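Local atomic coordinates of Hen1 (Anabaena variabilis, PDB entry 3JWH), a protein that probably transfers a methyl group from S-adenosylmethionine to the 2'-hydroxyl of the 3'-terminal nucleotide of RNA. Residues A[20-23]-A[24-28]; A[66-69]-A[70-74]; A[164-168]-A[169-173]. All coordinates share one frame; numbering follows the deposited sequence.

Contact 1: A[20-23]-A[24-28]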
ATOM      1  N   GLY A  20      -5.330  -7.996  -5.792  1.00 26.82           N
ATOM      2  CA  GLY A  20      -5.888  -7.965  -4.454  1.00 26.58           C
ATOM      3  C   GLY A  20      -6.052  -6.553  -3.929  1.00 22.83           C
ATOM      4  O   GLY A  20      -7.029  -6.257  -3.255  1.00 20.42           O
ATOM      5  N   VAL A  21      -5.093  -5.683  -4.231  1.00 24.45           N
ATOM      6  CA  VAL A  21      -5.144  -4.293  -3.773  1.00 24.08           C
ATOM      7  C   VAL A  21      -6.206  -3.515  -4.548  1.00 23.45           C
ATOM      8  O   VAL A  21      -7.027  -2.814  -3.957  1.00 24.12           O
ATOM      9  CB  VAL A  21      -3.771  -3.594  -3.944  1.00 23.34           C
ATOM     10  CG1 VAL A  21      -3.876  -2.142  -3.545  1.00 23.69           C
ATOM     11  CG2 VAL A  21      -2.724  -4.285  -3.102  1.00 21.54           C
ATOM     12  N   VAL A  22      -6.204  -3.653  -5.873  1.00 24.04           N
ATOM     13  CA  VAL A  22      -7.185  -2.954  -6.690  1.00 26.03           C
ATOM     14  C   VAL A  22      -8.592  -3.354  -6.287  1.00 27.05           C
ATOM     15  O   VAL A  22      -9.495  -2.518  -6.225  1.00 27.29           O
ATOM     16  CB  VAL A  22      -6.990  -3.264  -8.182  1.00 26.38           C
ATOM     17  CG1 VAL A  22      -8.078  -2.605  -9.002  1.00 25.73           C
ATOM     18  CG2 VAL A  22      -5.631  -2.780  -8.627  1.00 27.14           C
ATOM     19  N   ALA A  23      -8.766  -4.648  -6.021  1.00 27.89           N
ATOM     20  CA  ALA A  23     -10.061  -5.183  -5.614  1.00 27.89           C
ATOM     21  C   ALA A  23     -10.511  -4.556  -4.291  1.00 26.79           C
ATOM     22  O   ALA A  23     -11.671  -4.180  -4.131  1.00 25.90           O
ATOM     23  CB  ALA A  23      -9.971  -6.704  -5.477  1.00 24.94           C
ATOM     24  N   ALA A  24      -9.599  -4.441  -3.336  1.00 26.39           N
ATOM     25  CA  ALA A  24      -9.969  -3.842  -2.058  1.00 28.36           C
ATOM     26  C   ALA A  24     -10.332  -2.359  -2.216  1.00 27.19           C
ATOM     27  O   ALA A  24     -11.279  -1.881  -1.601  1.00 29.10           O
ATOM     28  CB  ALA A  24      -8.838  -4.012  -1.046  1.00 30.24           C
ATOM     29  N   LEU A  25      -9.576  -1.637  -3.041  1.00 26.11           N
ATOM     30  CA  LEU A  25      -9.846  -0.224  -3.279  1.00 23.58           C
ATOM     31  C   LEU A  25     -11.245  -0.032  -3.829  1.00 25.44           C
ATOM     32  O   LEU A  25     -12.006   0.822  -3.361  1.00 22.72           O
ATOM     33  CB  LEU A  25      -8.831   0.355  -4.267  1.00 19.65           C
ATOM     34  CG  LEU A  25      -7.423   0.562  -3.703  1.00 19.67           C
ATOM     35  CD1 LEU A  25      -6.497   0.989  -4.797  1.00 21.93           C
ATOM     36  CD2 LEU A  25      -7.464   1.618  -2.590  1.00 19.57           C
ATOM     37  N   LYS A  26     -11.579  -0.840  -4.829  1.00 28.54           N
ATOM     38  CA  LYS A  26     -12.882  -0.754  -5.476  1.00 30.91           C
ATOM     39  C   LYS A  26     -14.059  -1.034  -4.548  1.00 31.90           C
ATOM     40  O   LYS A  26     -15.053  -0.316  -4.593  1.00 32.25           O
ATOM     41  CB  LYS A  26     -12.914  -1.672  -6.710  1.00 32.91           C
ATOM     42  CG  LYS A  26     -12.149  -1.076  -7.900  1.00 33.24           C
ATOM     43  CD  LYS A  26     -12.142  -1.972  -9.130  1.00 32.22           C
ATOM     44  CE  LYS A  26     -11.551  -1.227 -10.321  1.00 34.00           C
ATOM     45  NZ  LYS A  26     -11.464  -2.056 -11.556  1.00 28.89           N
ATOM     46  N   GLN A  27     -13.944  -2.048  -3.695  1.00 33.95           N
ATOM     47  CA  GLN A  27     -15.023  -2.369  -2.764  1.00 38.05           C
ATOM     48  C   GLN A  27     -15.296  -1.236  -1.765  1.00 38.53           C
ATOM     49  O   GLN A  27     -16.412  -1.099  -1.255  1.00 40.29           O
ATOM     50  CB  GLN A  27     -14.703  -3.651  -2.003  1.00 40.02           C
ATOM     51  CG  GLN A  27     -14.384  -4.816  -2.906  1.00 45.56           C
ATOM     52  CD  GLN A  27     -14.600  -6.148  -2.223  1.00 49.09           C
ATOM     53  OE1 GLN A  27     -14.036  -6.414  -1.154  1.00 51.49           O
ATOM     54  NE2 GLN A  27     -15.422  -6.995  -2.831  1.00 49.83           N
ATOM     55  N   SER A  28     -14.270  -0.441  -1.481  1.00 38.31           N
ATOM     56  CA  SER A  28     -14.391   0.692  -0.570  1.00 37.00           C
ATOM     57  C   SER A  28     -14.715   1.942  -1.388  1.00 35.10           C
ATOM     58  O   SER A  28     -14.865   3.028  -0.837  1.00 37.15           O
ATOM     59  CB  SER A  28     -13.070   0.914   0.172  1.00 39.04           C
ATOM     60  OG  SER A  28     -12.662  -0.252   0.860  1.00 42.67           O
TER
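The carbonyl oxygen of Val-21 takes the backbone N-H of Leu-25, with 3.0 Å between Val-21 O and Leu-25 N and an N-H...O angle of 164°. This is one of four successive i to i+4 bonds in the C-terminal half of helix 13-27, which packs on the central sheet of a Rossmann-like methyltransferase domain. The others run from Ala-24 N to Gly-20 O, from Lys-26 N to Val-22 O and from Gln-27 N to Ala-23 O. On the buried side, Val-21 and Leu-25 sit one turn apart and meet loosely, Val-21 CG1 lying 4.3 Å from Leu-25 CD1. The leucine stem rises past the valine carbonyl, with CG 3.4 Å from Val-21 O. Ile-109 and Thr-107 of strand 105-109 and Leu-43 of helix 42-49 cover Val-21, while Ile-137 of strand 135-141 touches both Ala-24 and Leu-25.

Val-22 and Lys-26 form a second pair and run side by side in the same direction. With CG anti to its carbonyl carbon (chi1 -76°) and the chain extended beyond, Lys-26 lays its methylenes alongside the valine, and its CE comes 4.0 Å from Val-22 CG1. The ammonium group beyond makes a salt bridge with Asp-50. At the end of the helix the bonding weakens: Ser-28 N makes weak bonds to the carbonyls of Ala-24 and Leu-25. The serine hydroxyl also turns back to the last turn, where Ser-28 OG donates to Ala-24 O at 3.3 Å.

Contact 2: A[66-69]-A[70-74]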
ATOM      1  N   LEU A  66      11.585   6.946  -8.601  1.00 21.57           N
ATOM      2  CA  LEU A  66      10.556   7.822  -9.149  1.00 22.59           C
ATOM      3  C   LEU A  66      10.809   8.109 -10.626  1.00 24.34           C
ATOM      4  O   LEU A  66       9.866   8.228 -11.394  1.00 23.37           O
ATOM      5  CB  LEU A  66      10.479   9.146  -8.373  1.00 23.58           C
ATOM      6  CG  LEU A  66       9.497   9.388  -7.209  1.00 23.94           C
ATOM      7  CD1 LEU A  66       8.725   8.150  -6.809  1.00 23.02           C
ATOM      8  CD2 LEU A  66      10.282   9.932  -6.055  1.00 21.75           C
ATOM      9  N   GLU A  67      12.068   8.240 -11.031  1.00 27.34           N
ATOM     10  CA  GLU A  67      12.359   8.505 -12.443  1.00 31.08           C
ATOM     11  C   GLU A  67      11.938   7.287 -13.260  1.00 31.84           C
ATOM     12  O   GLU A  67      11.350   7.411 -14.331  1.00 32.87           O
ATOM     13  CB  GLU A  67      13.851   8.781 -12.672  1.00 33.45           C
ATOM     14  CG  GLU A  67      14.368  10.111 -12.112  1.00 40.88           C
ATOM     15  CD  GLU A  67      13.715  11.342 -12.746  1.00 44.76           C
ATOM     16  OE1 GLU A  67      12.493  11.535 -12.563  1.00 46.32           O
ATOM     17  OE2 GLU A  67      14.425  12.122 -13.426  1.00 46.78           O
ATOM     18  N   ILE A  68      12.242   6.103 -12.749  1.00 31.04           N
ATOM     19  CA  ILE A  68      11.868   4.885 -13.438  1.00 30.12           C
ATOM     20  C   ILE A  68      10.342   4.794 -13.520  1.00 30.71           C
ATOM     21  O   ILE A  68       9.797   4.476 -14.574  1.00 31.55           O
ATOM     22  CB  ILE A  68      12.474   3.658 -12.721  1.00 31.74           C
ATOM     23  CG1 ILE A  68      14.004   3.706 -12.871  1.00 28.87           C
ATOM     24  CG2 ILE A  68      11.914   2.373 -13.300  1.00 31.35           C
ATOM     25  CD1 ILE A  68      14.741   2.657 -12.095  1.00 33.27           C
ATOM     26  N   ALA A  69       9.651   5.094 -12.421  1.00 29.32           N
ATOM     27  CA  ALA A  69       8.188   5.054 -12.416  1.00 29.83           C
ATOM     28  C   ALA A  69       7.619   5.919 -13.544  1.00 31.01           C
ATOM     29  O   ALA A  69       6.756   5.479 -14.308  1.00 29.43           O
ATOM     30  CB  ALA A  69       7.656   5.534 -11.083  1.00 27.23           C
ATOM     31  N   GLN A  70       8.104   7.155 -13.635  1.00 32.04           N
ATOM     32  CA  GLN A  70       7.657   8.095 -14.654  1.00 34.68           C
ATOM     33  C   GLN A  70       7.935   7.503 -16.039  1.00 35.61           C
ATOM     34  O   GLN A  70       7.141   7.644 -16.966  1.00 35.95           O
ATOM     35  CB  GLN A  70       8.401   9.429 -14.481  1.00 34.97           C
ATOM     36  CG  GLN A  70       7.884  10.579 -15.322  1.00 35.92           C
ATOM     37  CD  GLN A  70       6.393  10.784 -15.157  1.00 40.76           C
ATOM     38  OE1 GLN A  70       5.593  10.066 -15.759  1.00 43.45           O
ATOM     39  NE2 GLN A  70       6.007  11.752 -14.329  1.00 38.62           N
ATOM     40  N   GLU A  71       9.063   6.818 -16.156  1.00 38.06           N
ATOM     41  CA  GLU A  71       9.475   6.205 -17.409  1.00 40.91           C
ATOM     42  C   GLU A  71       8.485   5.162 -17.922  1.00 40.78           C
ATOM     43  O   GLU A  71       7.996   5.275 -19.044  1.00 42.02           O
ATOM     44  CB  GLU A  71      10.857   5.582 -17.235  1.00 43.91           C
ATOM     45  CG  GLU A  71      11.509   5.110 -18.517  1.00 48.63           C
ATOM     46  CD  GLU A  71      12.982   4.796 -18.310  1.00 52.44           C
ATOM     47  OE1 GLU A  71      13.300   4.027 -17.371  1.00 53.33           O
ATOM     48  OE2 GLU A  71      13.820   5.316 -19.080  1.00 53.70           O
ATOM     49  N   ARG A  72       8.178   4.151 -17.120  1.00 40.93           N
ATOM     50  CA  ARG A  72       7.240   3.143 -17.592  1.00 41.27           C
ATOM     51  C   ARG A  72       5.804   3.662 -17.652  1.00 40.16           C
ATOM     52  O   ARG A  72       5.016   3.229 -18.504  1.00 39.97           O
ATOM     53  CB  ARG A  72       7.341   1.860 -16.761  1.00 41.91           C
ATOM     54  CG  ARG A  72       7.558   2.029 -15.285  1.00 45.29           C
ATOM     55  CD  ARG A  72       8.038   0.709 -14.681  1.00 47.59           C
ATOM     56  NE  ARG A  72       7.034  -0.352 -14.764  1.00 51.49           N
ATOM     57  CZ  ARG A  72       5.922  -0.403 -14.033  1.00 51.91           C
ATOM     58  NH1 ARG A  72       5.654   0.547 -13.150  1.00 52.16           N
ATOM     59  NH2 ARG A  72       5.075  -1.413 -14.183  1.00 53.13           N
ATOM     60  N   LEU A  73       5.466   4.602 -16.778  1.00 37.44           N
ATOM     61  CA  LEU A  73       4.121   5.155 -16.795  1.00 35.48           C
ATOM     62  C   LEU A  73       3.923   5.848 -18.125  1.00 36.78           C
ATOM     63  O   LEU A  73       2.799   5.979 -18.603  1.00 39.76           O
ATOM     64  CB  LEU A  73       3.902   6.145 -15.647  1.00 31.30           C
ATOM     65  CG  LEU A  73       3.565   5.540 -14.272  1.00 29.79           C
ATOM     66  CD1 LEU A  73       3.574   6.611 -13.187  1.00 25.93           C
ATOM     67  CD2 LEU A  73       2.212   4.873 -14.327  1.00 26.59           C
ATOM     68  N   ASP A  74       5.022   6.277 -18.737  1.00 39.26           N
ATOM     69  CA  ASP A  74       4.938   6.960 -20.018  1.00 39.50           C
ATOM     70  C   ASP A  74       4.796   6.010 -21.187  1.00 40.48           C
ATOM     71  O   ASP A  74       4.595   6.439 -22.308  1.00 39.52           O
ATOM     72  CB  ASP A  74       6.151   7.864 -20.232  1.00 41.12           C
ATOM     73  CG  ASP A  74       6.015   9.185 -19.514  1.00 40.03           C
ATOM     74  OD1 ASP A  74       4.910   9.744 -19.544  1.00 39.68           O
ATOM     75  OD2 ASP A  74       7.003   9.664 -18.931  1.00 43.19           O
TER
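Ala-69 O accepts the backbone N-H of Leu-73 at 2.9 Å from Leu-73 N, one of four i to i+4 bonds through the C-terminal part of helix 63-73. Gln-70 N bonds Leu-66 O, Glu-71 N bonds Glu-67 O, and Arg-72 N reaches Ile-68 O at 3.0 Å. The Glu-71 bond is the most bent, at 146°.

Van der Waals contacts run mainly from side-chain stems to carbonyl oxygens one turn back. Leu-73 CG lies 3.2 Å from Ala-69 O, and Arg-72 CG lies 3.4 Å from Ile-68 O. Between side chains the approach is loose, with Ile-68 CG2 4.4 Å from Arg-72 CD.

A side-chain hydrogen bond leaves the helix: Arg-72 NH1 donates to the carbonyl of Gln-40, beside helix 42-49. CG of Arg-72 stands between its backbone N and carbonyl carbon (chi1 39°), and the chain bends at chi3 on its way there. Leu-66 and Leu-73 instead pack on strand 86-90, at Gln-90 and Leu-86. Backbone bonds therefore hold these two turns together, while the arginine and leucines fasten them to the neighbouring loop and edge strand of the Rossmann-like domain.

Contact 3: A[164-168]-A[169-173]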
ATOM      1  N   PHE A 164      14.042 -10.905   6.698  1.00 62.44           N
ATOM      2  CA  PHE A 164      13.677  -9.854   7.647  1.00 58.85           C
ATOM      3  C   PHE A 164      12.179  -9.566   7.517  1.00 56.71           C
ATOM      4  O   PHE A 164      11.696  -8.511   7.924  1.00 55.25           O
ATOM      5  CB  PHE A 164      14.487  -8.592   7.368  1.00 59.26           C
ATOM      6  N   GLU A 165      11.456 -10.524   6.943  1.00 53.41           N
ATOM      7  CA  GLU A 165      10.022 -10.401   6.747  1.00 50.42           C
ATOM      8  C   GLU A 165       9.303 -10.669   8.061  1.00 48.36           C
ATOM      9  O   GLU A 165       9.938 -11.004   9.059  1.00 48.62           O
ATOM     10  CB  GLU A 165       9.557 -11.391   5.679  1.00 50.19           C
ATOM     11  CG  GLU A 165      10.375 -11.330   4.397  1.00 51.24           C
ATOM     12  CD  GLU A 165       9.896 -12.328   3.358  1.00 53.01           C
ATOM     13  OE1 GLU A 165       9.522 -13.456   3.751  1.00 53.03           O
ATOM     14  OE2 GLU A 165       9.907 -11.996   2.150  1.00 52.14           O
ATOM     15  N   TRP A 166       7.979 -10.533   8.054  1.00 45.13           N
ATOM     16  CA  TRP A 166       7.167 -10.736   9.253  1.00 42.22           C
ATOM     17  C   TRP A 166       6.356 -12.033   9.250  1.00 39.93           C
ATOM     18  O   TRP A 166       5.989 -12.546   8.200  1.00 37.68           O
ATOM     19  CB  TRP A 166       6.191  -9.562   9.424  1.00 40.29           C
ATOM     20  CG  TRP A 166       6.832  -8.226   9.675  1.00 40.33           C
ATOM     21  CD1 TRP A 166       8.147  -7.892   9.502  1.00 40.89           C
ATOM     22  CD2 TRP A 166       6.171  -7.038  10.126  1.00 38.42           C
ATOM     23  NE1 TRP A 166       8.346  -6.566   9.820  1.00 40.43           N
ATOM     24  CE2 TRP A 166       7.150  -6.017  10.204  1.00 39.31           C
ATOM     25  CE3 TRP A 166       4.847  -6.732  10.468  1.00 36.59           C
ATOM     26  CZ2 TRP A 166       6.846  -4.714  10.611  1.00 38.28           C
ATOM     27  CZ3 TRP A 166       4.544  -5.433  10.874  1.00 36.75           C
ATOM     28  CH2 TRP A 166       5.542  -4.442  10.941  1.00 37.27           C
ATOM     29  N   THR A 167       6.063 -12.544  10.442  1.00 39.48           N
ATOM     30  CA  THR A 167       5.262 -13.755  10.593  1.00 37.75           C
ATOM     31  C   THR A 167       3.802 -13.311  10.602  1.00 37.18           C
ATOM     32  O   THR A 167       3.524 -12.126  10.764  1.00 36.48           O
ATOM     33  CB  THR A 167       5.571 -14.481  11.924  1.00 39.47           C
ATOM     34  OG1 THR A 167       5.325 -13.592  13.023  1.00 37.93           O
ATOM     35  CG2 THR A 167       7.023 -14.945  11.958  1.00 37.38           C
ATOM     36  N   ARG A 168       2.872 -14.245  10.422  1.00 35.45           N
ATOM     37  CA  ARG A 168       1.458 -13.892  10.418  1.00 36.28           C
ATOM     38  C   ARG A 168       1.049 -13.299  11.759  1.00 38.27           C
ATOM     39  O   ARG A 168       0.170 -12.432  11.838  1.00 37.40           O
ATOM     40  CB  ARG A 168       0.600 -15.117  10.138  1.00 36.03           C
ATOM     41  CG  ARG A 168       0.687 -15.641   8.721  1.00 36.60           C
ATOM     42  CD  ARG A 168       0.050 -17.016   8.648  1.00 36.76           C
ATOM     43  NE  ARG A 168       0.788 -17.977   9.465  1.00 37.66           N
ATOM     44  CZ  ARG A 168       0.389 -19.224   9.714  1.00 39.22           C
ATOM     45  NH1 ARG A 168      -0.758 -19.676   9.210  1.00 35.57           N
ATOM     46  NH2 ARG A 168       1.144 -20.021  10.464  1.00 36.63           N
ATOM     47  N   SER A 169       1.694 -13.783  12.814  1.00 38.08           N
ATOM     48  CA  SER A 169       1.414 -13.329  14.164  1.00 38.10           C
ATOM     49  C   SER A 169       1.904 -11.900  14.345  1.00 37.73           C
ATOM     50  O   SER A 169       1.163 -11.037  14.808  1.00 38.59           O
ATOM     51  CB  SER A 169       2.106 -14.249  15.174  1.00 38.57           C
ATOM     52  OG  SER A 169       1.883 -13.805  16.503  1.00 41.79           O
ATOM     53  N   GLN A 170       3.157 -11.659  13.976  1.00 35.87           N
ATOM     54  CA  GLN A 170       3.742 -10.337  14.093  1.00 35.11           C
ATOM     55  C   GLN A 170       2.929  -9.289  13.335  1.00 34.58           C
ATOM     56  O   GLN A 170       2.615  -8.230  13.883  1.00 35.17           O
ATOM     57  CB  GLN A 170       5.186 -10.364  13.593  1.00 35.52           C
ATOM     58  CG  GLN A 170       6.123 -11.059  14.577  1.00 36.58           C
ATOM     59  CD  GLN A 170       7.523 -11.287  14.034  1.00 39.06           C
ATOM     60  OE1 GLN A 170       8.423 -11.697  14.777  1.00 41.47           O
ATOM     61  NE2 GLN A 170       7.718 -11.033  12.742  1.00 36.24           N
ATOM     62  N   PHE A 171       2.580  -9.593  12.090  1.00 32.21           N
ATOM     63  CA  PHE A 171       1.802  -8.689  11.258  1.00 29.95           C
ATOM     64  C   PHE A 171       0.438  -8.385  11.865  1.00 31.58           C
ATOM     65  O   PHE A 171       0.015  -7.225  11.917  1.00 30.38           O
ATOM     66  CB  PHE A 171       1.584  -9.288   9.870  1.00 27.45           C
ATOM     67  CG  PHE A 171       0.852  -8.374   8.927  1.00 22.55           C
ATOM     68  CD1 PHE A 171       1.384  -7.126   8.589  1.00 19.00           C
ATOM     69  CD2 PHE A 171      -0.365  -8.752   8.380  1.00 22.17           C
ATOM     70  CE1 PHE A 171       0.707  -6.278   7.715  1.00 18.26           C
ATOM     71  CE2 PHE A 171      -1.053  -7.910   7.503  1.00 20.70           C
ATOM     72  CZ  PHE A 171      -0.513  -6.671   7.170  1.00 19.85           C
ATOM     73  N   GLN A 172      -0.259  -9.429  12.304  1.00 31.19           N
ATOM     74  CA  GLN A 172      -1.575  -9.248  12.890  1.00 32.79           C
ATOM     75  C   GLN A 172      -1.573  -8.527  14.235  1.00 30.90           C
ATOM     76  O   GLN A 172      -2.523  -7.819  14.554  1.00 31.47           O
ATOM     77  CB  GLN A 172      -2.307 -10.593  12.977  1.00 34.38           C
ATOM     78  CG  GLN A 172      -2.961 -10.945  11.645  1.00 37.58           C
ATOM     79  CD  GLN A 172      -3.728 -12.250  11.644  1.00 39.50           C
ATOM     80  OE1 GLN A 172      -4.578 -12.492  12.502  1.00 41.06           O
ATOM     81  NE2 GLN A 172      -3.444 -13.095  10.655  1.00 40.56           N
ATOM     82  N   ASN A 173      -0.514  -8.686  15.016  1.00 30.44           N
ATOM     83  CA  ASN A 173      -0.428  -7.994  16.299  1.00 30.02           C
ATOM     84  C   ASN A 173      -0.146  -6.524  16.004  1.00 28.53           C
ATOM     85  O   ASN A 173      -0.657  -5.630  16.678  1.00 28.64           O
ATOM     86  CB  ASN A 173       0.711  -8.546  17.164  1.00 31.74           C
ATOM     87  CG  ASN A 173       0.467  -9.971  17.628  1.00 36.89           C
ATOM     88  OD1 ASN A 173      -0.681 -10.424  17.761  1.00 36.76           O
ATOM     89  ND2 ASN A 173       1.559 -10.686  17.905  1.00 39.55           N
TER
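Residues 165-167 run extended and lead into helix 168-181, with Thr-167 as the N-cap. Its carbonyl starts the helical bonding: Phe-171 N lies 3.0 Å from Thr-167 O, with an almost straight N-H...O angle of 173°. One residue on, Gln-172 N bonds Arg-168 O at 3.1 Å.

The threonine side chain supplies the cap itself. OG1 stands between the backbone N and the carbonyl carbon (chi1 58°), which turns it over the first helical turn to accept the N-H of Gln-170, with Gln-170 N 3.1 Å from Thr-167 OG1. Thus Thr-167 serves two backbone amides of that turn, one through its hydroxyl and the other through its carbonyl. The extended chain of Gln-170 passes across the threonine hydroxyl, its CG 3.1 Å from Thr-167 OG1.

Trp-166 meets the helix through the six-membered part of its indole. CE3 lies 3.7 Å from Phe-171 CA, which sits at the indole edge, and 4.0 Å from Phe-171 CD1. The two side chains cross at about a right angle, and CE3 arrives at the edge of the phenylalanine ring.

Farther along the helix, Trp-174 makes an edge-to-face contact with Trp-166. Arg-168 turns to helix 143-148, where its NE forms a salt bridge with Glu-144. Phe-171 enters the interior against Val-138 and Thr-140 of strand 135-141 and Gln-203 and Ala-205 of strand 202-209, seating the start of helix 168-181 on the sheet.

All three contacts are local, but they sit at different ends of their helices. Contacts 1 and 2 lie toward the C-terminal ends of helices 13-27 and 63-73, whereas contact 3 opens helix 168-181 with a side-chain cap. Contact 1, partly buried, is nearest the centre of the chain and pairs aliphatic groups against strands 105-109 and 135-141. Contact 2 is also partly buried but farther from the centre, beside edge strand 86-90; its centre is about 32 Å from that of contact 3, across the middle of the chain. Contact 3 is a surface contact with aromatic chemistry; it shares strand 135-141 with contact 1, while contacts 1 and 2 both border helix 42-49.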